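GNA33 (Neisseria gonorrhoeae FA 1090, PDB 2G6G) probably acts as a lytic transglycosylase that cleaves the glycosidic bond between MurNAc and GlcNAc in peptidoglycan, leaving a 1,6-anhydro bond on the MurNAc residue. Local coordinates at residues A[20-25]-A[100-105]; A[60-65]-A[86-91]; A[144-149]-A[199-204]; A[163-168]-A[182-187]. All blocks are in the same frame, centred on the assembly; numbering follows the deposited sequence.

Overall arrangement
Near the N terminus the loop 20-25 meets the end of helix 92-102, so interaction 1 closes a long loop of the chain in which helix outweighs strand. Nested inside that loop is interaction 2, where helix 58-72 packs on the connection 86-91; the two contacts touch, their centres about 13 Å apart, with Phe65 against Phe103. Further along the chain, interaction 3 pairs strand 148-151 with strand 197-203, and interaction 4, strand 162-169 with 182-185, is nested within it. These two sheet contacts touch through Phe202 and His182 and lie in the MltA-specific insert. About 50 Å separates the centres of interactions 1 and 3, on opposite sides of the chain's centre.

Interaction 1 (A[20-25]-A[100-105]); sequences GPDRPA and ERYFTP
Asp22 and Arg101 form a salt bridge between the loop 20-25 and the end of helix 92-102. Arg101 NH2 lies 3.2 Å from Asp22 OD2, its N-H pointing almost straight at the oxygen (168°). That oxygen lies at the guanidinium edge, yet is met from above its own plane, the two planes being 48° apart. Tyr102 OH donates to Arg23 O at 2.8 Å, in the carbonyl plane and on a lone pair. The N-terminal loop thus covers the junction of helix 92-102 with strand 103-110. A water donates to both Ala25 O and Tyr102 O. In the apolar part, Ala25 CB sits over one face of the Tyr102 ring; its short methyl lets the loop backbone come near, CA 3.7 Å from CE2. Tyrosine suits the place because its ring takes apolar contact while OH reaches Arg23 O. With CG anti to the carbonyl carbon (chi1 -78°), Tyr102 holds CE1 4.0 Å above the Arg101 guanidinium centre; it also touches Val81. Arg23 turns away to a salt bridge with Asp80.

Interaction 2 (A[60-65]-A[86-91]); sequences KSLQSF and FQTPIH. Unlike the reference sequence in segment 86-91: Ile90 (reference Val). With SO4 (sulfate ion), chain E.
The backbones approach closest at Leu62 and Ile90, whose CA atoms are 7.1 Å apart, a spacing too wide for backbone pairing, so side chains bridge it. This is a helix packed on a loop: helix 58-72 lies against the connection between helices 79-85 and 92-102, in which Ile90 is the centre of an inverse gamma turn, with a weak bond from His91 N to Pro89 O. Leu62 points toward the loop, and its CD1 does the touching. That one methyl meets Ile90 CD1 at 3.7 Å, and it also touches Thr88 CG2 and Pro89 O. Leucine suits the place because its chain carries a methyl out to the loop, with nothing polar to satisfy in a buried setting; it also touches Ala85 of helix 79-85 and Ala95 of helix 92-102. Thr88 serves both needs of a buried loop position, giving its methyl to Leu62 while OG1 bonds to Gln84 O. Ile90 spreads across Gln63 at about a right angle. It sets CG1 beside its backbone N (chi1 -60°), which leaves CG2 to lie against the Gln63 amide, 3.8 Å from NE2, while CD1 touches Gln63 CG. Gln63 NE2 is hydrogen-bonded to Asp14 O. At the far end of the loop, His91 occupies the N-cap position of helix 92-102 beside a sulfate, probably from the crystallisation liquor, that also accepts from Ser92 N; His91 ND1 donates to sulfate O4 at 3.1 Å.

Interaction 3 (A[144-149]-A[199-204]); sequences PDDFIS and KGRFEG
Ile148 and Gly200 form the antiparallel hydrogen-bonded pair that joins strand 148-151 to strand 197-203, the first two strands of a three-stranded antiparallel sheet in the MltA-specific insert. Ile148 N donates to Gly200 O at 2.7 Å, nearly along the C=O axis, and Gly200 N returns a bond to Ile148 O at 2.8 Å. On the next, non-hydrogen-bonded pair, Lys199 NZ donates to Ser149 OG at 2.7 Å. The same ammonium makes a salt bridge with Asp262, so two partners hold the end of a buried lysine. Asp146, in the turn before the strand, has stronger partners in Tyr210 and Lys224 than in Arg201: OD2 is a long 3.7 Å from Arg201 NE, which is buried without a hydrogen-bond partner. Arg201 NH2 in turn bridges to Glu203. A water extends the strand pairing by linking Asp146 O to Phe202 N. Outward from these bonds, Lys199 bends at its second torsion (chi2 -57°), and its aliphatic stem packs obliquely on the Phe147 ring, CD 3.6 Å from CZ, on the way to Ser149 and Asp262. Beside Gly200, which adds no side chain, Ile148 crosses Phe202 at about a right angle, bringing CG1 within 3.5 Å of CE1.

Interaction 4 (A[163-168]-A[182-187]); sequences VRIRQT and HTADLS
Ala184 CB meets Ile165 CG1 at 3.7 Å, and also lies 4.1 Å from Val163 CG2. The small methyl lets the two larger branched residues pack beside it on the sheet face shared by Val163, Ile165 and Ala184. Ile165 has CG1 anti to its carbonyl carbon (chi1 -48°), a setting that brings this branch to Ala184 CB. Val163 CG2 also touches Leu186 CD2 at 4.0 Å; the two side chains cross at about a right angle where strand 182-185 gives way to a 3-10 turn. Around this centre runs a twisted antiparallel ladder. Val163 and Ala184 exchange two backbone bonds, as do Ile165 and His182, the shortest being Ile165 N to His182 O at 2.7 Å. Between these pairs stands the non-hydrogen-bonded pair Arg164 and Thr183 on the other face. Here Arg164 NH1 rests 3.7 Å from Thr183 CG2, and the guanidinium has His182 N over one face, while NH2 is bonded to Gly180 O. At the far end the bond from Ser187 N to Asp185 OD2 makes an Asx turn, and Ser187 OG adds a second from the same face. Strand 162-169 is central in its three-stranded antiparallel sheet, with 172-175 on its other side; the apolar face packs on Phe202 and Phe207, and backbone bonds from Thr183 to Ser205 and Phe207 tie strand 182-185 to the neighbouring three-stranded sheet.

Interaction 1 (A[20-25]-A[100-105])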
loop_
_atom_site.group_PDB
_atom_site.type_symbol
_atom_site.label_atom_id
_atom_site.label_comp_id
_atom_site.label_asym_id
_atom_site.label_seq_id
_atom_site.Cartn_x
_atom_site.Cartn_y
_atom_site.Cartn_z
ATOM N N GLY A 20 19.921 14.850 -25.068
ATOM C CA GLY A 20 19.802 16.277 -24.748
ATOM C C GLY A 20 20.702 16.783 -23.625
ATOM O O GLY A 20 21.359 15.991 -22.947
ATOM N N PRO A 21 20.764 18.118 -23.447
ATOM C CA PRO A 21 21.568 18.725 -22.380
ATOM C C PRO A 21 21.144 18.322 -20.959
ATOM O O PRO A 21 19.962 18.397 -20.617
ATOM C CB PRO A 21 21.369 20.234 -22.597
ATOM C CG PRO A 21 20.129 20.362 -23.454
ATOM C CD PRO A 21 20.102 19.132 -24.296
ATOM N N ASP A 22 22.129 17.881 -20.173
ATOM C CA ASP A 22 22.033 17.707 -18.729
ATOM C C ASP A 22 21.221 18.813 -18.064
ATOM O O ASP A 22 21.458 19.993 -18.314
ATOM C CB ASP A 22 23.440 17.730 -18.121
ATOM C CG ASP A 22 24.091 16.353 -18.053
ATOM O OD1 ASP A 22 23.463 15.349 -18.457
ATOM O OD2 ASP A 22 25.248 16.283 -17.574
ATOM N N ARG A 23 20.265 18.434 -17.218
ATOM C CA ARG A 23 19.520 19.410 -16.419
ATOM C C ARG A 23 20.426 20.057 -15.374
ATOM O O ARG A 23 21.384 19.439 -14.909
ATOM C CB ARG A 23 18.278 18.771 -15.758
ATOM C CG ARG A 23 17.098 18.526 -16.719
ATOM C CD ARG A 23 16.457 19.844 -17.198
ATOM N NE ARG A 23 15.509 19.645 -18.292
ATOM C CZ ARG A 23 14.183 19.524 -18.152
ATOM N NH1 ARG A 23 13.605 19.568 -16.950
ATOM N NH2 ARG A 23 13.429 19.340 -19.231
ATOM N N PRO A 24 20.127 21.316 -15.008
ATOM C CA PRO A 24 20.817 21.970 -13.887
ATOM C C PRO A 24 20.796 21.083 -12.626
ATOM O O PRO A 24 19.769 20.475 -12.312
ATOM C CB PRO A 24 20.017 23.265 -13.692
ATOM C CG PRO A 24 19.374 23.532 -15.039
ATOM C CD PRO A 24 19.122 22.192 -15.649
ATOM N N ALA A 25 21.931 20.983 -11.939
ATOM C CA ALA A 25 22.087 20.055 -10.826
ATOM C C ALA A 25 21.722 20.733 -9.511
ATOM O O ALA A 25 21.310 20.072 -8.553
ATOM C CB ALA A 25 23.510 19.529 -10.772
ATOM N N GLU A 100 24.348 10.620 -7.163
ATOM C CA GLU A 100 25.399 11.408 -6.488
ATOM C C GLU A 100 25.408 12.896 -6.864
ATOM O O GLU A 100 25.647 13.754 -6.010
ATOM C CB GLU A 100 26.791 10.811 -6.754
ATOM C CG GLU A 100 26.947 9.453 -6.099
ATOM C CD GLU A 100 28.303 8.835 -6.328
ATOM O OE1 GLU A 100 28.655 7.909 -5.582
ATOM O OE2 GLU A 100 29.011 9.269 -7.252
ATOM N N ARG A 101 25.151 13.190 -8.130
ATOM C CA ARG A 101 25.204 14.549 -8.621
ATOM C C ARG A 101 23.921 15.337 -8.453
ATOM O O ARG A 101 23.965 16.569 -8.339
ATOM C CB ARG A 101 25.555 14.562 -10.110
ATOM C CG ARG A 101 26.994 14.297 -10.417
ATOM C CD ARG A 101 27.135 14.098 -11.931
ATOM N NE ARG A 101 26.704 15.285 -12.670
ATOM C CZ ARG A 101 26.278 15.300 -13.937
ATOM N NH1 ARG A 101 26.196 14.181 -14.659
ATOM N NH2 ARG A 101 25.919 16.456 -14.484
ATOM N N TYR A 102 22.786 14.647 -8.483
ATOM C CA TYR A 102 21.496 15.327 -8.499
ATOM C C TYR A 102 20.780 15.357 -7.161
ATOM O O TYR A 102 19.785 16.041 -7.006
ATOM C CB TYR A 102 20.594 14.777 -9.616
ATOM C CG TYR A 102 21.014 15.334 -10.941
ATOM C CD1 TYR A 102 21.978 14.672 -11.713
ATOM C CD2 TYR A 102 20.480 16.522 -11.409
ATOM C CE1 TYR A 102 22.404 15.169 -12.912
ATOM C CE2 TYR A 102 20.893 17.050 -12.656
ATOM C CZ TYR A 102 21.862 16.360 -13.392
ATOM O OH TYR A 102 22.303 16.835 -14.590
ATOM N N PHE A 103 21.293 14.615 -6.198
ATOM C CA PHE A 103 20.631 14.477 -4.907
ATOM C C PHE A 103 21.646 14.651 -3.805
ATOM O O PHE A 103 22.827 14.388 -4.004
ATOM C CB PHE A 103 19.972 13.096 -4.778
ATOM C CG PHE A 103 18.905 12.824 -5.796
ATOM C CD1 PHE A 103 19.232 12.454 -7.096
ATOM C CD2 PHE A 103 17.570 12.914 -5.449
ATOM C CE1 PHE A 103 18.232 12.187 -8.054
ATOM C CE2 PHE A 103 16.572 12.643 -6.374
ATOM C CZ PHE A 103 16.897 12.279 -7.676
ATOM N N THR A 104 21.149 15.096 -2.655
ATOM C CA THR A 104 21.883 15.220 -1.422
ATOM C C THR A 104 21.252 14.247 -0.418
ATOM O O THR A 104 20.031 14.225 -0.261
ATOM C CB THR A 104 21.754 16.668 -0.885
ATOM O OG1 THR A 104 22.372 17.572 -1.798
ATOM C CG2 THR A 104 22.380 16.819 0.469
ATOM N N PRO A 105 22.083 13.420 0.245
ATOM C CA PRO A 105 21.640 12.447 1.255
ATOM C C PRO A 105 21.366 13.064 2.629
ATOM O O PRO A 105 22.232 13.735 3.181
ATOM C CB PRO A 105 22.830 11.478 1.362
ATOM C CG PRO A 105 23.838 11.931 0.249
ATOM C CD PRO A 105 23.536 13.354 0.008
HETATM O O HOH W 1 19.216 18.344 -8.547
#

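Interaction 2 (A[60-65]-A[86-91])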
loop_
_atom_site.group_PDB
_atom_site.type_symbol
_atom_site.label_atom_id
_atom_site.label_comp_id
_atom_site.label_asym_id
_atom_site.label_seq_id
_atom_site.Cartn_x
_atom_site.Cartn_y
_atom_site.Cartn_z
ATOM N N LYS A 60 18.919 -0.715 -11.347
ATOM C CA LYS A 60 17.548 -1.011 -10.868
ATOM C C LYS A 60 16.883 0.134 -10.098
ATOM O O LYS A 60 15.706 0.436 -10.331
ATOM C CB LYS A 60 17.469 -2.333 -10.094
ATOM C CG LYS A 60 17.744 -3.584 -10.986
ATOM C CD LYS A 60 17.206 -4.849 -10.305
ATOM C CE LYS A 60 17.830 -6.132 -10.792
ATOM N NZ LYS A 60 17.479 -6.420 -12.216
ATOM N N SER A 61 17.639 0.795 -9.221
ATOM C CA SER A 61 17.114 1.937 -8.460
ATOM C C SER A 61 16.630 3.063 -9.381
ATOM O O SER A 61 15.616 3.720 -9.101
ATOM C CB SER A 61 18.183 2.463 -7.486
ATOM O OG SER A 61 18.535 1.442 -6.567
ATOM N N LEU A 62 17.366 3.271 -10.472
ATOM C CA LEU A 62 17.001 4.268 -11.482
ATOM C C LEU A 62 15.733 3.905 -12.270
ATOM O O LEU A 62 14.916 4.774 -12.572
ATOM C CB LEU A 62 18.164 4.489 -12.451
ATOM C CG LEU A 62 18.383 5.823 -13.182
ATOM C CD1 LEU A 62 19.124 5.562 -14.504
ATOM C CD2 LEU A 62 17.163 6.717 -13.422
ATOM N N GLN A 63 15.586 2.635 -12.638
ATOM C CA GLN A 63 14.349 2.158 -13.240
ATOM C C GLN A 63 13.201 2.370 -12.272
ATOM O O GLN A 63 12.140 2.802 -12.668
ATOM C CB GLN A 63 14.447 0.679 -13.618
ATOM C CG GLN A 63 15.498 0.374 -14.700
ATOM C CD GLN A 63 15.601 -1.111 -14.984
ATOM O OE1 GLN A 63 15.805 -1.922 -14.073
ATOM N NE2 GLN A 63 15.439 -1.482 -16.252
ATOM N N SER A 64 13.438 2.100 -10.990
ATOM C CA SER A 64 12.437 2.374 -9.972
ATOM C C SER A 64 12.069 3.876 -9.897
ATOM O O SER A 64 10.881 4.239 -9.946
ATOM C CB SER A 64 12.884 1.822 -8.626
ATOM O OG SER A 64 11.785 1.812 -7.743
ATOM N N PHE A 65 13.075 4.749 -9.839
ATOM C CA PHE A 65 12.828 6.203 -9.850
ATOM C C PHE A 65 12.019 6.663 -11.076
ATOM O O PHE A 65 11.146 7.523 -10.961
ATOM C CB PHE A 65 14.141 7.003 -9.784
ATOM C CG PHE A 65 13.925 8.471 -9.548
ATOM C CD1 PHE A 65 13.426 8.925 -8.314
ATOM C CD2 PHE A 65 14.136 9.391 -10.555
ATOM C CE1 PHE A 65 13.197 10.276 -8.090
ATOM C CE2 PHE A 65 13.914 10.757 -10.347
ATOM C CZ PHE A 65 13.448 11.207 -9.105
ATOM N N PHE A 86 15.338 10.336 -17.118
ATOM C CA PHE A 86 15.120 9.750 -18.440
ATOM C C PHE A 86 16.225 10.052 -19.453
ATOM O O PHE A 86 16.228 9.503 -20.556
ATOM C CB PHE A 86 13.726 10.095 -18.956
ATOM C CG PHE A 86 12.627 9.336 -18.248
ATOM C CD1 PHE A 86 12.021 9.859 -17.119
ATOM C CD2 PHE A 86 12.210 8.090 -18.718
ATOM C CE1 PHE A 86 11.016 9.142 -16.430
ATOM C CE2 PHE A 86 11.194 7.367 -18.052
ATOM C CZ PHE A 86 10.599 7.897 -16.913
ATOM N N GLN A 87 17.181 10.890 -19.071
ATOM C CA GLN A 87 18.359 11.143 -19.921
ATOM C C GLN A 87 19.603 10.376 -19.433
ATOM O O GLN A 87 20.702 10.568 -19.955
ATOM C CB GLN A 87 18.648 12.650 -20.012
ATOM C CG GLN A 87 17.434 13.505 -20.423
ATOM C CD GLN A 87 17.769 14.981 -20.603
ATOM O OE1 GLN A 87 17.377 15.594 -21.596
ATOM N NE2 GLN A 87 18.507 15.553 -19.658
ATOM N N THR A 88 19.421 9.516 -18.426
ATOM C CA THR A 88 20.512 8.744 -17.814
ATOM C C THR A 88 20.414 7.292 -18.282
ATOM O O THR A 88 19.358 6.693 -18.138
ATOM C CB THR A 88 20.394 8.767 -16.277
ATOM O OG1 THR A 88 20.283 10.126 -15.835
ATOM C CG2 THR A 88 21.602 8.087 -15.596
ATOM N N PRO A 89 21.509 6.725 -18.845
ATOM C CA PRO A 89 21.538 5.309 -19.246
ATOM C C PRO A 89 21.274 4.332 -18.094
ATOM O O PRO A 89 21.640 4.618 -16.929
ATOM C CB PRO A 89 22.967 5.132 -19.785
ATOM C CG PRO A 89 23.387 6.514 -20.212
ATOM C CD PRO A 89 22.778 7.409 -19.172
ATOM N N ILE A 90 20.617 3.209 -18.405
ATOM C CA ILE A 90 20.289 2.198 -17.396
ATOM C C ILE A 90 21.545 1.336 -17.167
ATOM O O ILE A 90 21.647 0.164 -17.574
ATOM C CB ILE A 90 18.998 1.359 -17.742
ATOM C CG1 ILE A 90 17.751 2.254 -17.876
ATOM C CG2 ILE A 90 18.725 0.306 -16.650
ATOM C CD1 ILE A 90 17.365 3.038 -16.534
ATOM N N HIS A 91 22.537 1.967 -16.562
ATOM C CA HIS A 91 23.781 1.304 -16.251
ATOM C C HIS A 91 24.189 1.844 -14.926
ATOM O O HIS A 91 23.889 2.993 -14.617
ATOM C CB HIS A 91 24.844 1.588 -17.307
ATOM C CG HIS A 91 24.569 0.920 -18.608
ATOM N ND1 HIS A 91 24.645 -0.447 -18.770
ATOM C CD2 HIS A 91 24.179 1.421 -19.800
ATOM C CE1 HIS A 91 24.325 -0.756 -20.013
ATOM N NE2 HIS A 91 24.044 0.358 -20.661
HETATM S S SO4 E . 25.916 -2.492 -15.694
HETATM O O1 SO4 E . 27.069 -1.612 -15.579
HETATM O O2 SO4 E . 24.730 -1.779 -15.241
HETATM O O3 SO4 E . 26.172 -3.673 -14.890
HETATM O O4 SO4 E . 25.690 -2.861 -17.093
#

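Interaction 3 (A[144-149]-A[199-204])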
loop_
_atom_site.group_PDB
_atom_site.type_symbol
_atom_site.label_atom_id
_atom_site.label_comp_id
_atom_site.label_asym_id
_atom_site.label_seq_id
_atom_site.Cartn_x
_atom_site.Cartn_y
_atom_site.Cartn_z
ATOM N N PRO A 144 -19.701 -1.677 -5.603
ATOM C CA PRO A 144 -21.111 -1.916 -5.924
ATOM C C PRO A 144 -21.857 -0.712 -6.469
ATOM O O PRO A 144 -21.452 0.425 -6.233
ATOM C CB PRO A 144 -21.703 -2.441 -4.597
ATOM C CG PRO A 144 -20.472 -3.015 -3.844
ATOM C CD PRO A 144 -19.392 -2.002 -4.193
ATOM N N ASP A 145 -22.919 -0.977 -7.235
ATOM C CA ASP A 145 -23.825 0.044 -7.776
ATOM C C ASP A 145 -24.470 0.950 -6.714
ATOM O O ASP A 145 -24.789 2.106 -7.000
ATOM C CB ASP A 145 -24.980 -0.620 -8.545
ATOM C CG ASP A 145 -24.509 -1.439 -9.746
ATOM O OD1 ASP A 145 -23.319 -1.349 -10.108
ATOM O OD2 ASP A 145 -25.352 -2.166 -10.333
ATOM N N ASP A 146 -24.690 0.406 -5.515
ATOM C CA ASP A 146 -25.453 1.119 -4.469
ATOM C C ASP A 146 -24.561 1.562 -3.305
ATOM O O ASP A 146 -25.048 2.013 -2.292
ATOM C CB ASP A 146 -26.602 0.231 -3.947
ATOM C CG ASP A 146 -26.096 -1.002 -3.167
ATOM O OD1 ASP A 146 -24.936 -1.433 -3.355
ATOM O OD2 ASP A 146 -26.854 -1.544 -2.344
ATOM N N PHE A 147 -23.255 1.428 -3.468
ATOM C CA PHE A 147 -22.271 1.709 -2.425
ATOM C C PHE A 147 -22.058 3.222 -2.350
ATOM O O PHE A 147 -21.634 3.825 -3.313
ATOM C CB PHE A 147 -20.952 0.984 -2.798
ATOM C CG PHE A 147 -19.805 1.217 -1.845
ATOM C CD1 PHE A 147 -19.622 0.399 -0.737
ATOM C CD2 PHE A 147 -18.881 2.235 -2.088
ATOM C CE1 PHE A 147 -18.529 0.586 0.152
ATOM C CE2 PHE A 147 -17.814 2.452 -1.232
ATOM C CZ PHE A 147 -17.619 1.611 -0.108
ATOM N N ILE A 148 -22.353 3.829 -1.208
ATOM C CA ILE A 148 -22.207 5.261 -1.089
ATOM C C ILE A 148 -21.174 5.610 -0.028
ATOM O O ILE A 148 -21.279 5.171 1.112
ATOM C CB ILE A 148 -23.555 5.963 -0.722
ATOM C CG1 ILE A 148 -24.716 5.503 -1.619
ATOM C CG2 ILE A 148 -23.384 7.482 -0.697
ATOM C CD1 ILE A 148 -24.642 5.902 -3.077
ATOM N N SER A 149 -20.178 6.402 -0.417
ATOM C CA SER A 149 -19.191 6.921 0.520
ATOM C C SER A 149 -19.545 8.357 0.901
ATOM O O SER A 149 -19.849 9.198 0.046
ATOM C CB SER A 149 -17.775 6.855 -0.068
ATOM O OG SER A 149 -16.820 7.374 0.865
ATOM N N LYS A 199 -19.565 4.406 4.841
ATOM C CA LYS A 199 -19.917 3.726 3.632
ATOM C C LYS A 199 -21.247 3.102 3.930
ATOM O O LYS A 199 -21.385 2.412 4.932
ATOM C CB LYS A 199 -18.911 2.605 3.327
ATOM C CG LYS A 199 -17.432 2.996 3.336
ATOM C CD LYS A 199 -17.091 4.142 2.365
ATOM C CE LYS A 199 -15.584 4.434 2.520
ATOM N NZ LYS A 199 -15.049 5.405 1.544
ATOM N N GLY A 200 -22.216 3.303 3.049
ATOM C CA GLY A 200 -23.555 2.786 3.298
ATOM C C GLY A 200 -24.356 2.744 2.018
ATOM O O GLY A 200 -23.805 2.897 0.920
ATOM N N ARG A 201 -25.654 2.535 2.153
ATOM C CA ARG A 201 -26.554 2.441 1.005
ATOM C C ARG A 201 -27.881 3.044 1.426
ATOM O O ARG A 201 -28.228 2.983 2.602
ATOM C CB ARG A 201 -26.764 0.975 0.604
ATOM C CG ARG A 201 -27.005 0.066 1.782
ATOM C CD ARG A 201 -27.175 -1.402 1.385
ATOM N NE ARG A 201 -28.538 -1.677 0.960
ATOM C CZ ARG A 201 -29.488 -2.215 1.719
ATOM N NH1 ARG A 201 -29.257 -2.579 2.981
ATOM N NH2 ARG A 201 -30.684 -2.406 1.189
ATOM N N PHE A 202 -28.619 3.603 0.464
ATOM C CA PHE A 202 -29.933 4.165 0.716
ATOM C C PHE A 202 -30.978 3.071 0.688
ATOM O O PHE A 202 -30.982 2.197 -0.180
ATOM C CB PHE A 202 -30.264 5.268 -0.292
ATOM C CG PHE A 202 -29.338 6.443 -0.208
ATOM C CD1 PHE A 202 -28.335 6.633 -1.173
ATOM C CD2 PHE A 202 -29.443 7.351 0.838
ATOM C CE1 PHE A 202 -27.447 7.694 -1.064
ATOM C CE2 PHE A 202 -28.574 8.444 0.935
ATOM C CZ PHE A 202 -27.577 8.614 -0.008
ATOM N N GLU A 203 -31.864 3.104 1.661
ATOM C CA GLU A 203 -32.876 2.069 1.739
ATOM C C GLU A 203 -34.107 2.683 2.388
ATOM O O GLU A 203 -34.073 3.004 3.562
ATOM C CB GLU A 203 -32.319 0.868 2.518
ATOM C CG GLU A 203 -33.351 -0.149 2.959
ATOM C CD GLU A 203 -33.887 -0.990 1.825
ATOM O OE1 GLU A 203 -33.125 -1.234 0.846
ATOM O OE2 GLU A 203 -35.071 -1.423 1.919
ATOM N N GLY A 204 -35.168 2.887 1.608
ATOM C CA GLY A 204 -36.332 3.620 2.105
ATOM C C GLY A 204 -35.916 5.006 2.592
ATOM O O GLY A 204 -35.253 5.751 1.874
HETATM O O HOH W 2 -27.406 3.229 -2.225
#

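Interaction 4 (A[163-168]-A[182-187])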
loop_
_atom_site.group_PDB
_atom_site.type_symbol
_atom_site.label_atom_id
_atom_site.label_comp_id
_atom_site.label_asym_id
_atom_site.label_seq_id
_atom_site.Cartn_x
_atom_site.Cartn_y
_atom_site.Cartn_z
ATOM N N VAL A 163 -27.843 12.098 11.841
ATOM C CA VAL A 163 -27.668 13.083 10.796
ATOM C C VAL A 163 -28.518 12.708 9.577
ATOM O O VAL A 163 -29.064 11.603 9.504
ATOM C CB VAL A 163 -26.180 13.265 10.353
ATOM C CG1 VAL A 163 -25.308 13.700 11.541
ATOM C CG2 VAL A 163 -25.624 12.002 9.685
ATOM N N ARG A 164 -28.638 13.636 8.638
ATOM C CA ARG A 164 -29.253 13.313 7.365
ATOM C C ARG A 164 -28.217 13.307 6.261
ATOM O O ARG A 164 -27.246 14.084 6.288
ATOM C CB ARG A 164 -30.346 14.316 7.035
ATOM C CG ARG A 164 -31.410 14.451 8.118
ATOM C CD ARG A 164 -32.451 15.480 7.688
ATOM N NE ARG A 164 -33.133 15.102 6.449
ATOM C CZ ARG A 164 -34.015 14.099 6.354
ATOM N NH1 ARG A 164 -34.319 13.360 7.426
ATOM N NH2 ARG A 164 -34.599 13.824 5.186
ATOM N N ILE A 165 -28.460 12.453 5.269
ATOM C CA ILE A 165 -27.552 12.270 4.136
ATOM C C ILE A 165 -28.249 12.634 2.844
ATOM O O ILE A 165 -29.410 12.306 2.662
ATOM C CB ILE A 165 -27.052 10.771 4.033
ATOM C CG1 ILE A 165 -26.568 10.256 5.407
ATOM C CG2 ILE A 165 -25.997 10.581 2.914
ATOM C CD1 ILE A 165 -25.176 10.757 5.835
ATOM N N ARG A 166 -27.501 13.285 1.954
ATOM C CA ARG A 166 -27.898 13.583 0.611
ATOM C C ARG A 166 -26.920 12.913 -0.344
ATOM O O ARG A 166 -25.735 13.162 -0.225
ATOM C CB ARG A 166 -27.691 15.090 0.355
ATOM C CG ARG A 166 -28.870 15.823 -0.043
ATOM C CD ARG A 166 -28.536 17.122 -0.700
ATOM N NE ARG A 166 -27.646 18.071 -0.024
ATOM C CZ ARG A 166 -26.531 18.559 -0.587
ATOM N NH1 ARG A 166 -26.138 18.128 -1.800
ATOM N NH2 ARG A 166 -25.792 19.463 0.060
ATOM N N GLN A 167 -27.419 12.172 -1.337
ATOM C CA GLN A 167 -26.598 11.696 -2.459
ATOM C C GLN A 167 -26.105 12.851 -3.354
ATOM O O GLN A 167 -26.840 13.794 -3.627
ATOM C CB GLN A 167 -27.350 10.664 -3.301
ATOM C CG GLN A 167 -26.408 9.743 -4.096
ATOM C CD GLN A 167 -27.105 8.592 -4.791
ATOM O OE1 GLN A 167 -28.262 8.285 -4.522
ATOM N NE2 GLN A 167 -26.422 7.977 -5.713
ATOM N N THR A 168 -24.859 12.768 -3.811
ATOM C CA THR A 168 -24.224 13.827 -4.606
ATOM C C THR A 168 -23.628 13.232 -5.881
ATOM O O THR A 168 -23.190 13.954 -6.770
ATOM C CB THR A 168 -23.095 14.544 -3.812
ATOM O OG1 THR A 168 -22.139 13.577 -3.330
ATOM C CG2 THR A 168 -23.648 15.328 -2.604
ATOM N N HIS A 182 -32.196 11.310 3.607
ATOM C CA HIS A 182 -32.233 10.068 4.417
ATOM C C HIS A 182 -31.597 10.231 5.789
ATOM O O HIS A 182 -30.638 10.996 5.955
ATOM C CB HIS A 182 -31.457 8.955 3.716
ATOM C CG HIS A 182 -32.076 8.505 2.432
ATOM N ND1 HIS A 182 -32.111 9.301 1.312
ATOM C CD2 HIS A 182 -32.678 7.342 2.087
ATOM C CE1 HIS A 182 -32.713 8.655 0.329
ATOM N NE2 HIS A 182 -33.060 7.461 0.771
ATOM N N THR A 183 -32.072 9.436 6.740
ATOM C CA THR A 183 -31.559 9.445 8.083
ATOM C C THR A 183 -30.426 8.441 8.244
ATOM O O THR A 183 -30.508 7.316 7.751
ATOM C CB THR A 183 -32.675 9.112 9.115
ATOM O OG1 THR A 183 -33.224 7.816 8.827
ATOM C CG2 THR A 183 -33.766 10.124 9.030
ATOM N N ALA A 184 -29.360 8.868 8.916
ATOM C CA ALA A 184 -28.270 7.979 9.268
ATOM C C ALA A 184 -28.066 8.074 10.774
ATOM O O ALA A 184 -27.861 9.162 11.321
ATOM C CB ALA A 184 -26.989 8.344 8.523
ATOM N N ASP A 185 -28.178 6.924 11.436
ATOM C CA ASP A 185 -27.905 6.810 12.859
ATOM C C ASP A 185 -26.463 6.378 12.971
ATOM O O ASP A 185 -26.159 5.200 12.826
ATOM C CB ASP A 185 -28.843 5.783 13.514
ATOM C CG ASP A 185 -28.623 5.670 15.012
ATOM O OD1 ASP A 185 -29.424 4.989 15.694
ATOM O OD2 ASP A 185 -27.642 6.253 15.514
ATOM N N LEU A 186 -25.570 7.338 13.199
ATOM C CA LEU A 186 -24.140 7.078 13.203
ATOM C C LEU A 186 -23.684 6.035 14.224
ATOM O O LEU A 186 -22.697 5.338 13.993
ATOM C CB LEU A 186 -23.353 8.387 13.344
ATOM C CG LEU A 186 -23.514 9.464 12.250
ATOM C CD1 LEU A 186 -22.494 10.561 12.424
ATOM C CD2 LEU A 186 -23.443 8.878 10.817
ATOM N N SER A 187 -24.422 5.889 15.323
ATOM C CA SER A 187 -24.113 4.847 16.303
ATOM C C SER A 187 -24.129 3.439 15.693
ATOM O O SER A 187 -23.488 2.523 16.215
ATOM C CB SER A 187 -25.015 4.933 17.550
ATOM O OG SER A 187 -26.331 4.460 17.303
#